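Local coordinates for endo-beta-1,2-glucanase (Talaromyces funiculosus, PDB 6IMV), which hydrolyses internal beta-1,2-glucosidic linkages of beta-1,2-glucans as an endo-acting glycoside hydrolase, at residues 300-305 with 344-349; 327-332 with 484-489; 338-343 with 379-384; 388-393 with 441-446. One frame throughout, in Å; residues are numbered along the deposited sequence.

Contact 1: residues 300-305 with 344-349; sequences WFSSHE and FASINN. With NAG (2-acetamido-2-deoxy-beta-D-glucopyranose), chain C; GLC (alpha-D-glucopyranose), chain D; BGC (beta-D-glucopyranose), chain I.
A single hydroxyl, Ser-302 OG, joins the 344-349 segment to a sugar-binding histidine. It accepts the backbone N-H of Ser-346 at 2.9 Å between Ser-346 N and Ser-302 OG (161°), and lies only 2.5 Å from His-304 ND1, a hydrogen bond in which either atom could be the donor. Ser-302 OG reaches this point because it is anti to its own backbone N (chi1 165°). The imidazole is thus held from one end, while at the other His-304 NE2 donates to O4 of the bound alpha-D-glucopyranose at 3.0 Å. Ser-346 OG comes within 3.1 Å of His-304 CE1, and its own firm partner is the carbonyl oxygen of Ser-363. On one face of the imidazole lies Glu-305 CG, offset toward the rim; the carboxylate beyond it accepts the backbone N-H of Trp-300, 2.7 Å from Trp-300 N to Glu-305 OE2. Between the backbones, one water donates to Phe-301 O and Phe-344 O, and Ser-303 N makes a weak bond to Phe-344 O. Toward the segment's end, Asn-348 ND2 donates to O4 of a beta-D-glucopyranose, and Asn-349 ND2 carries an N-linked glycan. The chemistry is consistent with Ser-302 acting as a second-shell residue that holds the ring facing the bound glucose.

Contact 2: residues 327-332 with 484-489; sequences AERART and VPFCLP
Val-484 offers its carbonyl oxygen to Arg-329, in a hydrogen bond of 2.9 Å between Arg-329 NH1 and Val-484 O. The oxygen lies near the guanidinium plane, whereas the donor stands 47° above the carbonyl plane. Extended from CG to NE, the arginine passes its aliphatic part close to the same oxygen, and its NE is held by Asn-326. Phe-486 follows. Its ring has Arg-329 CG at the edge, in plane, 3.8 Å from CE1, while CZ approaches Glu-328 CB at 3.7 Å; the two side chains, Arg-329 and Phe-486, cross at about a right angle. An alanine in place of Arg-329 would probably leave the Val-484 carbonyl without this donor and open a gap beside the phenylalanine edge. At Cys-487 the backbone N donates to Thr-332 OG1 at 3.0 Å and 169°, and that hydroxyl in turn donates to Glu-328 O at 2.8 Å, a side-chain bond back into the preceding helical turn. Cys-487 SG closes a disulfide with Cys-333, next along the helix. Chemically, this is a C-terminal chain without regular structure strapped to helix 318-337 by a covalent bond and two hydrogen bonds, with a threonine hydroxyl relaying one of them to the helix backbone.

Contact 3: residues 338-343 with 379-384; sequences TQVPGM and DVITPY
The flat group met by Ile-381 is the peptide joining Pro-341 to Gly-342: Ile-381 CD1 lies over one face of it, 3.9 Å from Pro-341 C and 3.8 Å from Gly-342 N. Residues 338-343 form the exit from helix 318-337, which ends in a Schellman motif at Gln-339, and they pack against the short strand 380-381 of the large antiparallel sheet. The pyrrolidine ring of Pro-341 is met at CG, with Ile-381 CD1 4.1 Å away and the two side chains crossing at about a right angle. Ile-381 CG1 stands between the backbone N and the carbonyl carbon (chi1 52°), and from there it carries CD1 out to the peptide. The other branch, Ile-381 CG2, is 3.7 Å from Val-340 CG1, where the side chains slide past each other in opposite directions. An alanine in place of Ile-381 would probably open a gap over the peptide face and leave the valine methyl without the CG2 methyl it packs on. Gly-342 has no CB to block the approach of CD1 to its CA. Thr-382 OG1 turns to the carbonyl oxygen of Glu-418 on strand 415-421, tying this corner to the sheet. The segments share one hydrogen bond, weak but nearly straight at 168°: the backbone N of Thr-382 donates to Met-343 O at 3.4 Å.

Contact 4: residues 388-393 with 441-446; sequences PTVLFD and NAILGG
Val-390 meets Ala-442 from its first side-chain carbon onward: Val-390 CB lies 4.2 Å from Ala-442 CB, and the contact then passes to methyl CG1. That methyl, anti to the backbone N (chi1 164°), is the tip that does most of the touching. Val-390 CG1 rests 3.8 Å from Ala-442 O, close to the alanine CB and to the backbone N of Ile-443 as well. The same Val-390 CG1 also meets Ile-443 CG1 at 4.1 Å. One methyl is therefore set against both the backbone and the side chains of the last helical turn of 433-443. Leu-391, next in sequence, comes at the same alanine with a terminal methyl: Leu-391 CD2 is 3.6 Å from Ala-442 O and also touches Ala-442 CB. The small alanine side chain thus faces two branched neighbours from helix 387-392, and the closest pair of CA atoms, those of Leu-391 and Ala-442, is 5.9 Å apart. Across this interface no hydrogen bond forms. Ala-442 O is instead engaged by its own chain, accepting Gly-445 N in the Schellman motif that ends the helix, where Gly-445 takes a positive phi and Gly-446 N reaches back to Asn-441 O. Ile-443 continues the apolar layer onto helix 30-41, and Leu-391 onto Val-309. The chemistry implies that between these segments the packing is apolar, with methyls laid against a carbonyl whose hydrogen bond is made within its own helix end.

Overall arrangement
Followed from the N terminus, the chain first passes 300-305, then 327-332 on helix 318-337, then the loop 338-343 that follows this helix, before 344-349 returns to close contact 1. Residues 379-384 then close contact 3. Contact 1 therefore crosses both contact 2 and contact 3, since their segments alternate. Contact 4 opens afterwards at 388-393 and closes at 441-446, in series with contacts 1 and 3. The long loop of contact 2 shuts only at 484-489, with contacts 3 and 4 nested inside it. Helix 318-337 touches the sugar-contacting loop, helix 387-392 and the C-terminal chain, while its exit loop meets strand 380-381. Separately, Tyr-384 links contact 3 to Ser-346 of contact 1.

Contact 1: residues 300-305 with 344-349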
# COMPACT_ATOMS: atom_id res chain seq x y z
N TRP A 300 1.06 7.43 13.34
CA TRP A 300 2.30 8.23 13.26
C TRP A 300 2.14 9.41 12.31
O TRP A 300 2.97 10.30 12.31
CB TRP A 300 3.48 7.36 12.80
CG TRP A 300 3.75 6.19 13.69
CD1 TRP A 300 4.28 6.22 14.94
CD2 TRP A 300 3.50 4.81 13.38
NE1 TRP A 300 4.34 4.95 15.45
CE2 TRP A 300 3.90 4.06 14.50
CE3 TRP A 300 2.98 4.14 12.27
CZ2 TRP A 300 3.81 2.68 14.55
CZ3 TRP A 300 2.88 2.77 12.31
CH2 TRP A 300 3.28 2.05 13.44
N PHE A 301 1.08 9.38 11.49
CA PHE A 301 0.93 10.20 10.27
C PHE A 301 2.00 9.82 9.24
O PHE A 301 2.46 10.65 8.46
CB PHE A 301 0.94 11.71 10.58
CG PHE A 301 0.01 12.51 9.71
CD1 PHE A 301 -1.33 12.67 10.06
CD2 PHE A 301 0.45 13.08 8.52
CE1 PHE A 301 -2.20 13.39 9.25
CE2 PHE A 301 -0.42 13.80 7.71
CZ PHE A 301 -1.74 13.95 8.08
N SER A 302 2.40 8.54 9.26
CA SER A 302 3.06 7.89 8.15
C SER A 302 2.10 7.86 6.95
O SER A 302 0.90 7.59 7.13
CB SER A 302 3.48 6.49 8.52
OG SER A 302 3.82 5.73 7.37
N SER A 303 2.65 8.11 5.75
CA SER A 303 1.86 8.12 4.52
C SER A 303 1.09 6.80 4.36
O SER A 303 -0.02 6.81 3.83
CB SER A 303 2.73 8.39 3.32
OG SER A 303 3.33 9.67 3.41
N HIS A 304 1.67 5.67 4.79
CA HIS A 304 1.08 4.34 4.55
C HIS A 304 -0.31 4.24 5.18
O HIS A 304 -1.13 3.47 4.69
CB HIS A 304 2.00 3.21 5.03
CG HIS A 304 1.84 2.87 6.48
ND1 HIS A 304 2.42 3.62 7.49
CD2 HIS A 304 1.16 1.88 7.09
CE1 HIS A 304 2.10 3.10 8.66
NE2 HIS A 304 1.33 2.04 8.44
N GLU A 305 -0.58 5.03 6.23
CA GLU A 305 -1.85 4.98 6.97
C GLU A 305 -3.05 5.37 6.09
O GLU A 305 -4.19 5.10 6.46
CB GLU A 305 -1.78 5.89 8.21
CG GLU A 305 -0.75 5.45 9.23
CD GLU A 305 -0.34 6.52 10.24
OE1 GLU A 305 -1.09 7.49 10.42
OE2 GLU A 305 0.75 6.38 10.82
N PHE A 344 7.92 11.41 5.16
CA PHE A 344 8.10 10.29 6.08
C PHE A 344 6.99 9.24 5.96
O PHE A 344 5.80 9.56 5.85
CB PHE A 344 8.13 10.82 7.52
CG PHE A 344 9.33 11.66 7.85
CD1 PHE A 344 10.58 11.08 7.95
CD2 PHE A 344 9.21 13.03 8.06
CE1 PHE A 344 11.70 11.85 8.26
CE2 PHE A 344 10.32 13.79 8.38
CZ PHE A 344 11.56 13.20 8.48
N ALA A 345 7.40 7.97 6.04
CA ALA A 345 6.52 6.83 6.13
C ALA A 345 7.28 5.64 6.72
O ALA A 345 8.52 5.58 6.64
CB ALA A 345 5.96 6.50 4.76
N SER A 346 6.55 4.71 7.34
CA SER A 346 7.12 3.46 7.82
C SER A 346 7.97 2.84 6.70
O SER A 346 7.52 2.73 5.54
CB SER A 346 6.04 2.51 8.29
OG SER A 346 5.17 3.12 9.22
N ILE A 347 9.19 2.43 7.04
CA ILE A 347 10.20 2.11 6.02
C ILE A 347 11.35 1.32 6.66
O ILE A 347 11.63 1.44 7.86
CB ILE A 347 10.71 3.41 5.36
CG1 ILE A 347 11.46 3.14 4.06
CG2 ILE A 347 11.56 4.24 6.32
CD1 ILE A 347 10.58 2.65 2.94
N ASN A 348 12.03 0.52 5.83
CA ASN A 348 13.28 -0.13 6.20
C ASN A 348 14.36 0.94 6.40
O ASN A 348 14.42 1.95 5.68
CB ASN A 348 13.73 -1.17 5.17
CG ASN A 348 12.95 -2.45 5.30
OD1 ASN A 348 13.21 -3.25 6.20
ND2 ASN A 348 11.95 -2.63 4.45
N ASN A 349 15.21 0.68 7.39
CA ASN A 349 16.35 1.50 7.75
C ASN A 349 17.47 1.25 6.74
O ASN A 349 17.36 0.37 5.86
CB ASN A 349 16.81 1.16 9.17
CG ASN A 349 17.49 2.30 9.90
OD1 ASN A 349 17.83 3.33 9.30
ND2 ASN A 349 17.69 2.12 11.19
C1 NAG C . 18.32 3.08 12.06
C2 NAG C . 18.05 2.68 13.50
C3 NAG C . 18.64 3.75 14.41
C4 NAG C . 20.12 3.88 14.17
C5 NAG C . 20.41 4.08 12.69
C6 NAG C . 21.91 3.97 12.42
C7 NAG C . 15.98 1.37 13.61
C8 NAG C . 14.54 1.39 14.02
N2 NAG C . 16.63 2.52 13.74
O3 NAG C . 18.39 3.41 15.77
O4 NAG C . 20.58 5.03 14.90
O5 NAG C . 19.73 3.13 11.87
O6 NAG C . 22.14 4.28 11.05
O7 NAG C . 16.52 0.36 13.18
C1 GLC D . -0.25 -1.44 13.12
C2 GLC D . -0.28 -1.77 11.65
C3 GLC D . -0.08 -0.52 10.81
C4 GLC D . -1.16 0.49 11.14
C5 GLC D . -1.12 0.79 12.64
C6 GLC D . -2.28 1.69 13.07
O1 GLC D . 1.11 -1.02 13.41
O2 GLC D . 0.80 -2.68 11.38
O3 GLC D . -0.13 -0.81 9.41
O4 GLC D . -0.99 1.67 10.34
O5 GLC D . -1.20 -0.42 13.40
O6 GLC D . -3.53 1.05 12.82
C2 BGC I . 8.96 -6.09 7.73
C3 BGC I . 10.02 -5.89 6.64
C4 BGC I . 9.40 -5.45 5.30
C5 BGC I . 8.41 -4.30 5.53
C6 BGC I . 7.69 -3.85 4.26
C1 BGC I . 8.03 -4.88 7.80
O1 BGC I . 7.00 -5.01 8.78
O2 BGC I . 9.61 -6.21 8.98
O3 BGC I . 10.77 -7.09 6.44
O4 BGC I . 10.41 -5.07 4.34
O5 BGC I . 7.44 -4.67 6.52
O6 BGC I . 6.87 -4.91 3.79
O HOH W 1 4.10 11.54 6.46

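Contact 2: residues 327-332 with 484-489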
# COMPACT_ATOMS: atom_id res chain seq x y z
N ALA A 327 -4.42 16.90 4.54
CA ALA A 327 -3.32 16.05 5.00
C ALA A 327 -2.06 16.34 4.18
O ALA A 327 -0.95 16.31 4.73
CB ALA A 327 -3.69 14.59 4.92
N GLU A 328 -2.23 16.58 2.88
CA GLU A 328 -1.11 16.76 1.95
C GLU A 328 -0.57 18.19 2.02
O GLU A 328 0.59 18.41 1.73
CB GLU A 328 -1.51 16.34 0.54
CG GLU A 328 -1.97 14.89 0.48
CD GLU A 328 -1.09 13.92 1.26
OE1 GLU A 328 0.16 13.97 1.06
OE2 GLU A 328 -1.64 13.14 2.06
N ARG A 329 -1.43 19.14 2.39
CA ARG A 329 -0.97 20.49 2.72
C ARG A 329 -0.01 20.41 3.90
O ARG A 329 1.08 20.98 3.88
CB ARG A 329 -2.14 21.41 3.09
CG ARG A 329 -3.19 21.59 2.01
CD ARG A 329 -4.34 22.43 2.51
NE ARG A 329 -5.58 22.12 1.81
CZ ARG A 329 -5.88 22.57 0.61
NH1 ARG A 329 -5.02 23.33 -0.05
NH2 ARG A 329 -7.05 22.25 0.07
N ALA A 330 -0.43 19.66 4.94
CA ALA A 330 0.35 19.48 6.14
C ALA A 330 1.63 18.68 5.84
O ALA A 330 2.72 19.04 6.32
CB ALA A 330 -0.50 18.80 7.19
N ARG A 331 1.51 17.61 5.04
CA ARG A 331 2.64 16.68 4.85
C ARG A 331 3.76 17.39 4.08
O ARG A 331 4.94 17.31 4.48
CB ARG A 331 2.20 15.40 4.14
CG ARG A 331 3.10 14.19 4.37
CD ARG A 331 2.79 13.01 3.46
NE ARG A 331 1.38 12.63 3.44
CZ ARG A 331 0.74 11.99 4.42
NH1 ARG A 331 1.41 11.56 5.49
NH2 ARG A 331 -0.57 11.81 4.35
N THR A 332 3.41 18.05 2.96
CA THR A 332 4.40 18.74 2.14
C THR A 332 5.00 19.93 2.91
O THR A 332 6.21 20.08 2.98
CB THR A 332 3.82 19.17 0.78
OG1 THR A 332 2.70 20.04 0.94
CG2 THR A 332 3.39 17.99 -0.06
N VAL A 484 -4.13 26.90 2.35
CA VAL A 484 -2.69 26.69 2.35
C VAL A 484 -2.32 25.84 1.13
O VAL A 484 -2.66 24.67 1.07
CB VAL A 484 -2.20 26.05 3.66
CG1 VAL A 484 -0.72 25.70 3.59
CG2 VAL A 484 -2.49 26.95 4.86
N PRO A 485 -1.60 26.39 0.13
CA PRO A 485 -1.16 25.60 -1.02
C PRO A 485 -0.19 24.48 -0.61
O PRO A 485 0.51 24.61 0.42
CB PRO A 485 -0.43 26.62 -1.91
CG PRO A 485 -0.99 27.95 -1.47
CD PRO A 485 -1.15 27.79 0.03
N PHE A 486 -0.16 23.41 -1.41
CA PHE A 486 0.86 22.39 -1.27
C PHE A 486 2.24 23.05 -1.41
O PHE A 486 2.40 23.97 -2.20
CB PHE A 486 0.73 21.28 -2.32
CG PHE A 486 -0.46 20.36 -2.22
CD1 PHE A 486 -1.36 20.43 -1.17
CD2 PHE A 486 -0.65 19.38 -3.18
CE1 PHE A 486 -2.45 19.57 -1.12
CE2 PHE A 486 -1.72 18.50 -3.12
CZ PHE A 486 -2.64 18.63 -2.11
N CYS A 487 3.21 22.55 -0.64
CA CYS A 487 4.57 23.07 -0.67
C CYS A 487 5.43 22.18 -1.57
O CYS A 487 5.18 20.98 -1.71
CB CYS A 487 5.14 23.16 0.74
SG CYS A 487 4.36 24.45 1.75
N LEU A 488 6.44 22.80 -2.19
CA LEU A 488 7.42 22.13 -3.01
C LEU A 488 8.71 21.97 -2.19
O LEU A 488 8.95 22.76 -1.28
CB LEU A 488 7.68 22.95 -4.29
CG LEU A 488 6.69 22.78 -5.44
CD1 LEU A 488 6.59 21.34 -5.90
CD2 LEU A 488 5.31 23.30 -5.07
N PRO A 489 9.56 20.97 -2.50
CA PRO A 489 10.83 20.79 -1.80
C PRO A 489 11.71 22.05 -1.82
O PRO A 489 11.80 22.70 -2.84
CB PRO A 489 11.57 19.68 -2.56
CG PRO A 489 10.53 19.03 -3.45
CD PRO A 489 9.36 19.99 -3.58

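Contact 3: residues 338-343 with 379-384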
# COMPACT_ATOMS: atom_id res chain seq x y z
N THR A 338 10.24 22.22 8.52
CA THR A 338 11.23 21.51 9.36
C THR A 338 12.50 21.19 8.56
O THR A 338 13.39 20.53 9.08
CB THR A 338 10.64 20.26 10.03
OG1 THR A 338 10.24 19.31 9.04
CG2 THR A 338 9.47 20.58 10.93
N GLN A 339 12.57 21.66 7.31
CA GLN A 339 13.77 21.65 6.45
C GLN A 339 14.22 20.22 6.14
O GLN A 339 15.41 19.91 6.24
CB GLN A 339 14.90 22.46 7.08
CG GLN A 339 14.60 23.95 7.17
CD GLN A 339 15.76 24.67 7.80
OE1 GLN A 339 15.90 24.72 9.02
NE2 GLN A 339 16.64 25.21 6.98
N VAL A 340 13.27 19.38 5.71
CA VAL A 340 13.52 17.98 5.35
C VAL A 340 13.37 17.83 3.84
O VAL A 340 12.37 18.27 3.26
CB VAL A 340 12.57 17.03 6.11
CG1 VAL A 340 12.86 15.57 5.77
CG2 VAL A 340 12.63 17.25 7.61
N PRO A 341 14.36 17.24 3.14
CA PRO A 341 14.32 17.11 1.68
C PRO A 341 13.52 15.90 1.18
O PRO A 341 13.77 15.37 0.10
CB PRO A 341 15.82 16.99 1.34
CG PRO A 341 16.39 16.24 2.50
CD PRO A 341 15.64 16.78 3.70
N GLY A 342 12.51 15.50 1.96
CA GLY A 342 11.63 14.40 1.64
C GLY A 342 10.48 14.37 2.63
O GLY A 342 10.31 15.31 3.42
N MET A 343 9.70 13.28 2.58
CA MET A 343 8.63 13.09 3.54
C MET A 343 8.74 11.68 4.14
O MET A 343 9.56 10.87 3.70
CB MET A 343 7.28 13.33 2.87
CG MET A 343 7.12 14.74 2.35
SD MET A 343 5.48 15.11 1.68
CE MET A 343 5.50 14.20 0.14
N ASP A 379 14.97 10.36 10.96
CA ASP A 379 16.27 10.52 10.30
C ASP A 379 16.26 9.91 8.89
O ASP A 379 17.17 10.16 8.12
CB ASP A 379 17.41 9.98 11.16
CG ASP A 379 17.29 8.51 11.52
OD1 ASP A 379 16.23 7.92 11.32
OD2 ASP A 379 18.29 7.97 11.99
N VAL A 380 15.21 9.13 8.55
CA VAL A 380 15.13 8.42 7.27
C VAL A 380 13.83 8.80 6.54
O VAL A 380 12.73 8.72 7.12
CB VAL A 380 15.23 6.90 7.50
CG1 VAL A 380 14.93 6.09 6.23
CG2 VAL A 380 16.59 6.52 8.08
N ILE A 381 13.98 9.14 5.25
CA ILE A 381 12.90 9.54 4.35
C ILE A 381 12.80 8.52 3.20
O ILE A 381 13.76 7.79 2.91
CB ILE A 381 13.13 10.97 3.81
CG1 ILE A 381 14.52 11.13 3.19
CG2 ILE A 381 12.85 12.00 4.89
CD1 ILE A 381 14.77 12.46 2.53
N THR A 382 11.63 8.49 2.55
CA THR A 382 11.37 7.50 1.50
C THR A 382 10.50 8.09 0.40
O THR A 382 9.54 8.81 0.66
CB THR A 382 10.73 6.22 2.08
OG1 THR A 382 10.44 5.32 1.01
CG2 THR A 382 9.47 6.50 2.86
N PRO A 383 10.80 7.77 -0.88
CA PRO A 383 9.97 8.22 -2.00
C PRO A 383 8.47 7.87 -1.90
O PRO A 383 7.65 8.66 -2.36
CB PRO A 383 10.61 7.51 -3.21
CG PRO A 383 12.06 7.36 -2.80
CD PRO A 383 11.99 7.02 -1.33
N TYR A 384 8.11 6.73 -1.30
CA TYR A 384 6.70 6.29 -1.31
C TYR A 384 5.84 7.18 -0.40
O TYR A 384 4.60 7.13 -0.49
CB TYR A 384 6.58 4.80 -0.99
CG TYR A 384 6.23 4.41 0.42
CD1 TYR A 384 7.22 4.20 1.37
CD2 TYR A 384 4.92 4.17 0.79
CE1 TYR A 384 6.91 3.79 2.66
CE2 TYR A 384 4.59 3.77 2.08
CZ TYR A 384 5.59 3.58 3.02
OH TYR A 384 5.28 3.18 4.29

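Contact 4: residues 388-393 with 441-446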
# COMPACT_ATOMS: atom_id res chain seq x y z
N PRO A 388 0.19 9.53 -1.27
CA PRO A 388 -1.08 10.22 -1.01
C PRO A 388 -1.12 11.61 -1.66
O PRO A 388 -2.19 12.07 -2.05
CB PRO A 388 -1.16 10.35 0.53
CG PRO A 388 -0.04 9.48 1.06
CD PRO A 388 0.99 9.39 -0.04
N THR A 389 0.04 12.25 -1.78
CA THR A 389 0.17 13.54 -2.44
C THR A 389 -0.16 13.38 -3.93
O THR A 389 -0.86 14.22 -4.52
CB THR A 389 1.57 14.13 -2.24
OG1 THR A 389 1.99 13.89 -0.90
CG2 THR A 389 1.61 15.61 -2.54
N VAL A 390 0.33 12.29 -4.53
CA VAL A 390 0.17 12.02 -5.96
C VAL A 390 -1.32 11.98 -6.32
O VAL A 390 -1.71 12.44 -7.39
CB VAL A 390 0.90 10.73 -6.37
CG1 VAL A 390 0.43 10.23 -7.73
CG2 VAL A 390 2.40 10.91 -6.35
N LEU A 391 -2.16 11.43 -5.42
CA LEU A 391 -3.60 11.30 -5.67
C LEU A 391 -4.26 12.68 -5.86
O LEU A 391 -5.24 12.78 -6.60
CB LEU A 391 -4.25 10.52 -4.53
CG LEU A 391 -3.84 9.05 -4.42
CD1 LEU A 391 -4.44 8.39 -3.19
CD2 LEU A 391 -4.24 8.28 -5.68
N PHE A 392 -3.72 13.72 -5.21
CA PHE A 392 -4.26 15.09 -5.31
C PHE A 392 -3.53 15.94 -6.35
O PHE A 392 -4.15 16.80 -6.98
CB PHE A 392 -4.23 15.78 -3.94
CG PHE A 392 -5.33 15.28 -3.03
CD1 PHE A 392 -6.63 15.71 -3.21
CD2 PHE A 392 -5.07 14.34 -2.04
CE1 PHE A 392 -7.65 15.23 -2.42
CE2 PHE A 392 -6.09 13.86 -1.24
CZ PHE A 392 -7.38 14.30 -1.43
N ASP A 393 -2.23 15.74 -6.50
CA ASP A 393 -1.43 16.59 -7.38
C ASP A 393 -0.18 15.82 -7.80
O ASP A 393 0.79 15.76 -7.07
CB ASP A 393 -1.12 17.92 -6.68
CG ASP A 393 -0.39 18.94 -7.53
OD1 ASP A 393 0.36 18.52 -8.44
OD2 ASP A 393 -0.59 20.15 -7.27
N ASN A 441 0.79 2.54 -7.83
CA ASN A 441 -0.66 2.38 -7.73
C ASN A 441 -1.34 3.74 -7.57
O ASN A 441 -2.44 3.95 -8.09
CB ASN A 441 -1.05 1.37 -6.65
CG ASN A 441 -1.05 -0.05 -7.19
OD1 ASN A 441 -1.72 -0.32 -8.19
ND2 ASN A 441 -0.32 -0.95 -6.55
N ALA A 442 -0.69 4.69 -6.89
CA ALA A 442 -1.20 6.06 -6.79
C ALA A 442 -1.17 6.77 -8.15
O ALA A 442 -2.10 7.47 -8.52
CB ALA A 442 -0.45 6.82 -5.73
N ILE A 443 -0.08 6.60 -8.91
CA ILE A 443 0.05 7.17 -10.26
C ILE A 443 -1.09 6.66 -11.16
O ILE A 443 -1.59 7.41 -11.97
CB ILE A 443 1.44 6.85 -10.85
CG1 ILE A 443 2.53 7.71 -10.21
CG2 ILE A 443 1.45 6.96 -12.37
CD1 ILE A 443 3.95 7.22 -10.46
N LEU A 444 -1.51 5.40 -10.98
CA LEU A 444 -2.58 4.77 -11.79
C LEU A 444 -3.98 5.14 -11.28
O LEU A 444 -4.98 4.71 -11.85
CB LEU A 444 -2.39 3.24 -11.77
CG LEU A 444 -1.12 2.74 -12.44
CD1 LEU A 444 -0.96 1.25 -12.23
CD2 LEU A 444 -1.14 3.07 -13.93
N GLY A 445 -4.04 5.92 -10.20
CA GLY A 445 -5.27 6.49 -9.68
C GLY A 445 -5.97 5.58 -8.67
O GLY A 445 -7.16 5.76 -8.41
N GLY A 446 -5.25 4.61 -8.09
CA GLY A 446 -5.86 3.61 -7.22
C GLY A 446 -6.80 2.71 -8.01
O GLY A 446 -6.85 2.79 -9.25